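Local coordinates for secreted effector protein SifA (Salmonella typhimurium, PDB 3CXB) that is delivered into host cells, where it is required for endosomal tubulation and the formation of Salmonella-induced filaments, and interacts with host PLEKHM2, at residues I137-R150 / P159-A171. Residues are numbered along the deposited sequence; the frame is centred on the assembly and turned at random.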
loop_
_atom_site.group_PDB
_atom_site.type_symbol
_atom_site.label_atom_id
_atom_site.label_comp_id
_atom_site.label_asym_id
_atom_site.label_seq_id
_atom_site.Cartn_x
_atom_site.Cartn_y
_atom_site.Cartn_z
ATOM N N ILE A 137 -11.399 -3.851 5.581
ATOM C CA ILE A 137 -11.537 -3.291 4.256
ATOM C C ILE A 137 -12.989 -3.086 3.864
ATOM O O ILE A 137 -13.275 -2.452 2.854
ATOM C CB ILE A 137 -10.816 -4.180 3.216
ATOM C CG1 ILE A 137 -11.572 -5.501 3.032
ATOM C CG2 ILE A 137 -9.371 -4.437 3.675
ATOM C CD1 ILE A 137 -11.026 -6.354 1.893
ATOM N N LEU A 138 -13.900 -3.607 4.681
ATOM C CA LEU A 138 -15.340 -3.493 4.430
ATOM C C LEU A 138 -15.913 -2.570 5.476
ATOM O O LEU A 138 -16.816 -2.940 6.235
ATOM C CB LEU A 138 -16.007 -4.860 4.545
ATOM C CG LEU A 138 -15.495 -5.934 3.584
ATOM C CD1 LEU A 138 -16.084 -7.254 4.006
ATOM C CD2 LEU A 138 -15.876 -5.607 2.145
ATOM N N LYS A 139 -15.363 -1.363 5.513
ATOM C CA LYS A 139 -15.778 -0.365 6.477
ATOM C C LYS A 139 -17.237 0.041 6.297
ATOM O O LYS A 139 -17.972 0.169 7.269
ATOM C CB LYS A 139 -14.864 0.856 6.369
ATOM C CG LYS A 139 -14.340 1.354 7.714
ATOM C CD LYS A 139 -13.447 0.336 8.386
ATOM C CE LYS A 139 -13.047 0.819 9.757
ATOM N NZ LYS A 139 -12.156 -0.132 10.464
ATOM N N SER A 140 -17.655 0.223 5.049
ATOM C CA SER A 140 -19.024 0.612 4.746
ATOM C C SER A 140 -20.046 -0.483 5.047
ATOM O O SER A 140 -21.236 -0.305 4.807
ATOM C CB SER A 140 -19.136 1.024 3.281
ATOM O OG SER A 140 -18.691 -0.013 2.423
ATOM N N HIS A 141 -19.582 -1.618 5.555
ATOM C CA HIS A 141 -20.479 -2.714 5.895
ATOM C C HIS A 141 -20.319 -3.042 7.365
ATOM O O HIS A 141 -19.288 -3.560 7.794
ATOM C CB HIS A 141 -20.176 -3.944 5.049
ATOM C CG HIS A 141 -20.382 -3.725 3.586
ATOM N ND1 HIS A 141 -21.593 -3.333 3.057
ATOM C CD2 HIS A 141 -19.529 -3.826 2.538
ATOM C CE1 HIS A 141 -21.476 -3.202 1.747
ATOM N NE2 HIS A 141 -20.234 -3.494 1.407
ATOM N N PRO A 142 -21.351 -2.731 8.162
ATOM C CA PRO A 142 -21.412 -2.953 9.607
ATOM C C PRO A 142 -21.365 -4.419 10.026
ATOM O O PRO A 142 -20.480 -4.826 10.777
ATOM C CB PRO A 142 -22.727 -2.286 9.995
ATOM C CG PRO A 142 -23.578 -2.516 8.780
ATOM C CD PRO A 142 -22.616 -2.156 7.673
ATOM N N GLN A 143 -22.318 -5.206 9.544
ATOM C CA GLN A 143 -22.379 -6.619 9.891
ATOM C C GLN A 143 -21.416 -7.467 9.079
ATOM O O GLN A 143 -21.731 -8.600 8.718
ATOM C CB GLN A 143 -23.805 -7.141 9.703
ATOM C CG GLN A 143 -24.739 -6.844 10.867
ATOM C CD GLN A 143 -25.005 -8.070 11.726
ATOM O OE1 GLN A 143 -24.077 -8.725 12.200
ATOM N NE2 GLN A 143 -26.281 -8.384 11.928
ATOM N N MET A 144 -20.239 -6.924 8.795
ATOM C CA MET A 144 -19.258 -7.667 8.018
ATOM C C MET A 144 -17.841 -7.156 8.229
ATOM O O MET A 144 -17.595 -5.950 8.188
ATOM C CB MET A 144 -19.612 -7.593 6.531
ATOM C CG MET A 144 -18.685 -8.386 5.637
ATOM S SD MET A 144 -18.749 -10.150 5.994
ATOM C CE MET A 144 -19.917 -10.711 4.733
ATOM N N THR A 145 -16.914 -8.079 8.463
ATOM C CA THR A 145 -15.516 -7.719 8.660
ATOM C C THR A 145 -14.685 -8.468 7.641
ATOM O O THR A 145 -15.040 -9.577 7.238
ATOM C CB THR A 145 -15.010 -8.099 10.056
ATOM O OG1 THR A 145 -15.847 -7.500 11.043
ATOM C CG2 THR A 145 -13.588 -7.605 10.259
ATOM N N ALA A 146 -13.578 -7.861 7.230
ATOM C CA ALA A 146 -12.692 -8.470 6.250
ATOM C C ALA A 146 -11.323 -7.825 6.333
ATOM O O ALA A 146 -11.201 -6.608 6.238
ATOM C CB ALA A 146 -13.260 -8.286 4.859
ATOM N N MET A 147 -10.292 -8.639 6.510
ATOM C CA MET A 147 -8.937 -8.113 6.590
ATOM C C MET A 147 -8.104 -8.744 5.489
ATOM O O MET A 147 -8.563 -9.636 4.779
ATOM C CB MET A 147 -8.304 -8.448 7.934
ATOM C CG MET A 147 -8.059 -9.927 8.082
ATOM S SD MET A 147 -6.696 -10.320 9.169
ATOM C CE MET A 147 -7.659 -10.802 10.678
ATOM N N ILE A 148 -6.868 -8.284 5.366
ATOM C CA ILE A 148 -5.971 -8.800 4.356
ATOM C C ILE A 148 -4.640 -9.096 4.993
ATOM O O ILE A 148 -3.973 -8.182 5.473
ATOM C CB ILE A 148 -5.715 -7.779 3.226
ATOM C CG1 ILE A 148 -7.003 -7.467 2.479
ATOM C CG2 ILE A 148 -4.702 -8.336 2.238
ATOM C CD1 ILE A 148 -6.806 -6.427 1.392
ATOM N N LYS A 149 -4.268 -10.372 5.007
ATOM C CA LYS A 149 -2.980 -10.780 5.544
ATOM C C LYS A 149 -1.980 -10.646 4.404
ATOM O O LYS A 149 -2.368 -10.473 3.246
ATOM C CB LYS A 149 -3.044 -12.214 6.063
ATOM C CG LYS A 149 -3.897 -12.331 7.315
ATOM C CD LYS A 149 -4.012 -13.760 7.823
ATOM C CE LYS A 149 -5.007 -13.854 8.988
ATOM N NZ LYS A 149 -5.242 -15.253 9.456
ATOM N N ARG A 150 -0.692 -10.695 4.719
ATOM C CA ARG A 150 0.291 -10.542 3.661
ATOM C C ARG A 150 1.669 -11.093 3.993
ATOM O O ARG A 150 2.051 -11.165 5.152
ATOM C CB ARG A 150 0.399 -9.065 3.299
ATOM C CG ARG A 150 0.938 -8.196 4.433
ATOM C CD ARG A 150 0.649 -6.711 4.209
ATOM N NE ARG A 150 -0.572 -6.264 4.880
ATOM C CZ ARG A 150 -1.494 -5.493 4.311
ATOM N NH1 ARG A 150 -2.571 -5.125 4.994
ATOM N NH2 ARG A 150 -1.344 -5.100 3.051
ATOM N N PRO A 159 5.884 -6.324 1.015
ATOM C CA PRO A 159 4.899 -7.371 1.288
ATOM C C PRO A 159 3.648 -7.097 0.464
ATOM O O PRO A 159 3.289 -5.941 0.226
ATOM C CB PRO A 159 4.672 -7.248 2.790
ATOM C CG PRO A 159 4.980 -5.829 3.072
ATOM C CD PRO A 159 6.173 -5.543 2.225
ATOM N N LEU A 160 3.000 -8.156 -0.004
ATOM C CA LEU A 160 1.798 -7.976 -0.805
ATOM C C LEU A 160 0.693 -8.881 -0.284
ATOM O O LEU A 160 0.961 -9.927 0.330
ATOM C CB LEU A 160 2.088 -8.268 -2.293
ATOM C CG LEU A 160 2.129 -9.706 -2.850
ATOM C CD1 LEU A 160 2.882 -10.632 -1.883
ATOM C CD2 LEU A 160 0.718 -10.238 -3.049
ATOM N N PRO A 161 -0.566 -8.496 -0.530
ATOM C CA PRO A 161 -1.751 -9.241 -0.100
ATOM C C PRO A 161 -1.644 -10.751 -0.363
ATOM O O PRO A 161 -1.871 -11.195 -1.482
ATOM C CB PRO A 161 -2.867 -8.592 -0.921
ATOM C CG PRO A 161 -2.392 -7.212 -1.081
ATOM C CD PRO A 161 -0.954 -7.389 -1.414
ATOM N N SER A 162 -1.306 -11.548 0.646
ATOM C CA SER A 162 -1.204 -12.990 0.409
ATOM C C SER A 162 -2.548 -13.708 0.508
ATOM O O SER A 162 -2.893 -14.475 -0.386
ATOM C CB SER A 162 -0.199 -13.640 1.362
ATOM O OG SER A 162 -0.681 -13.661 2.680
ATOM N N THR A 163 -3.310 -13.467 1.575
ATOM C CA THR A 163 -4.616 -14.115 1.721
ATOM C C THR A 163 -5.687 -13.155 2.244
ATOM O O THR A 163 -5.415 -12.277 3.067
ATOM C CB THR A 163 -4.554 -15.314 2.685
ATOM O OG1 THR A 163 -4.420 -14.829 4.019
ATOM C CG2 THR A 163 -3.355 -16.218 2.373
ATOM N N LEU A 164 -6.912 -13.337 1.766
ATOM C CA LEU A 164 -8.040 -12.503 2.169
ATOM C C LEU A 164 -8.846 -13.164 3.287
ATOM O O LEU A 164 -9.300 -14.293 3.144
ATOM C CB LEU A 164 -8.946 -12.251 0.962
ATOM C CG LEU A 164 -10.248 -11.456 1.107
ATOM C CD1 LEU A 164 -11.194 -12.197 2.003
ATOM C CD2 LEU A 164 -9.979 -10.071 1.679
ATOM N N CYS A 165 -9.037 -12.459 4.395
ATOM C CA CYS A 165 -9.807 -13.016 5.499
ATOM C C CYS A 165 -11.167 -12.339 5.670
ATOM O O CYS A 165 -11.248 -11.136 5.900
ATOM C CB CYS A 165 -9.023 -12.912 6.805
ATOM S SG CYS A 165 -7.535 -13.947 6.897
ATOM N N LEU A 166 -12.227 -13.129 5.547
ATOM C CA LEU A 166 -13.591 -12.636 5.687
ATOM C C LEU A 166 -14.230 -13.198 6.946
ATOM O O LEU A 166 -13.885 -14.288 7.402
ATOM C CB LEU A 166 -14.439 -13.064 4.495
ATOM C CG LEU A 166 -14.145 -12.486 3.115
ATOM C CD1 LEU A 166 -15.019 -13.206 2.088
ATOM C CD2 LEU A 166 -14.410 -10.990 3.112
ATOM N N ASN A 167 -15.179 -12.449 7.495
ATOM C CA ASN A 167 -15.883 -12.872 8.693
ATOM C C ASN A 167 -17.352 -12.454 8.604
ATOM O O ASN A 167 -17.752 -11.421 9.138
ATOM C CB ASN A 167 -15.230 -12.252 9.927
ATOM C CG ASN A 167 -15.636 -12.951 11.206
ATOM O OD1 ASN A 167 -16.826 -13.095 11.502
ATOM N ND2 ASN A 167 -14.649 -13.393 11.975
ATOM N N PRO A 168 -18.177 -13.257 7.912
ATOM C CA PRO A 168 -19.600 -12.947 7.765
ATOM C C PRO A 168 -20.348 -13.090 9.082
ATOM O O PRO A 168 -19.785 -13.544 10.079
ATOM C CB PRO A 168 -20.061 -13.963 6.724
ATOM C CG PRO A 168 -19.211 -15.149 7.033
ATOM C CD PRO A 168 -17.845 -14.524 7.237
ATOM N N ALA A 169 -21.618 -12.698 9.077
ATOM C CA ALA A 169 -22.456 -12.788 10.267
ATOM C C ALA A 169 -23.426 -13.952 10.111
ATOM O O ALA A 169 -24.603 -13.757 9.805
ATOM C CB ALA A 169 -23.224 -11.483 10.465
ATOM N N GLY A 170 -22.927 -15.166 10.314
ATOM C CA GLY A 170 -23.781 -16.330 10.183
ATOM C C GLY A 170 -23.035 -17.530 9.646
ATOM O O GLY A 170 -23.590 -18.625 9.544
ATOM N N ALA A 171 -21.771 -17.320 9.299
ATOM C CA ALA A 171 -20.929 -18.387 8.771
ATOM C C ALA A 171 -19.514 -18.216 9.306
ATOM O O ALA A 171 -19.075 -17.100 9.583
ATOM C CB ALA A 171 -20.924 -18.351 7.250
#
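Met147 and Cys165 face each other as a hydrogen-bonded antiparallel pair, each backbone N-H answered by the other's carbonyl: Met147 N reaches Cys165 O at 2.7 Å, in the carbonyl plane, and Cys165 N returns to Met147 O at 2.9 Å with an N-H...O angle of 159°. Cys165 O also receives a CA-H...O contact from Ala146. Toward one end, Asn167 N donates to Thr145 O; toward the other, Lys149 N points at Thr163 O (3.0 Å), while Lys149 O accepts from Ser162 N. Ser162 and Thr163 thus both lie opposite Lys149, a classic beta bulge in the hairpin formed by strands 145-153 and 158-167. Strand 158-167 is the middle of a three-stranded antiparallel sheet, its other edge bonded to 174-177 through Leu164 and Leu166. The hydroxyls at the bulge are satisfied from outside the hairpin, since Asp93 accepts from Ser162 OG with one carboxylate oxygen and from Thr163 OG1 with the other. Ala146 N likewise turns outward, to the carboxylate of Asp136, and Ala146 O accepts from Ile137 N, which ties the preceding loop to the strand.

On the face bearing Met147, Lys149 and Cys165, the lysine chain, extended beyond CG, passes Cys165 SG with CD and CE nearest to it. The opposite face carries mainly apolar contacts. Leu164 CD2 meets Ile137 CD1 and Ile148 CG1, Leu166 CD2 lies against Ala146 CB, and Ile148 CG2 lies beside Pro161 CB at 3.7 Å; helix 283-303 packs against Ile137, Leu138 and Ile148. With CG between backbone N and carbonyl carbon (chi1 65°) and the chain bent at chi3 (95°), Arg150 brings NH2 to a hydrogen bond with Gln297 OE1 of that helix.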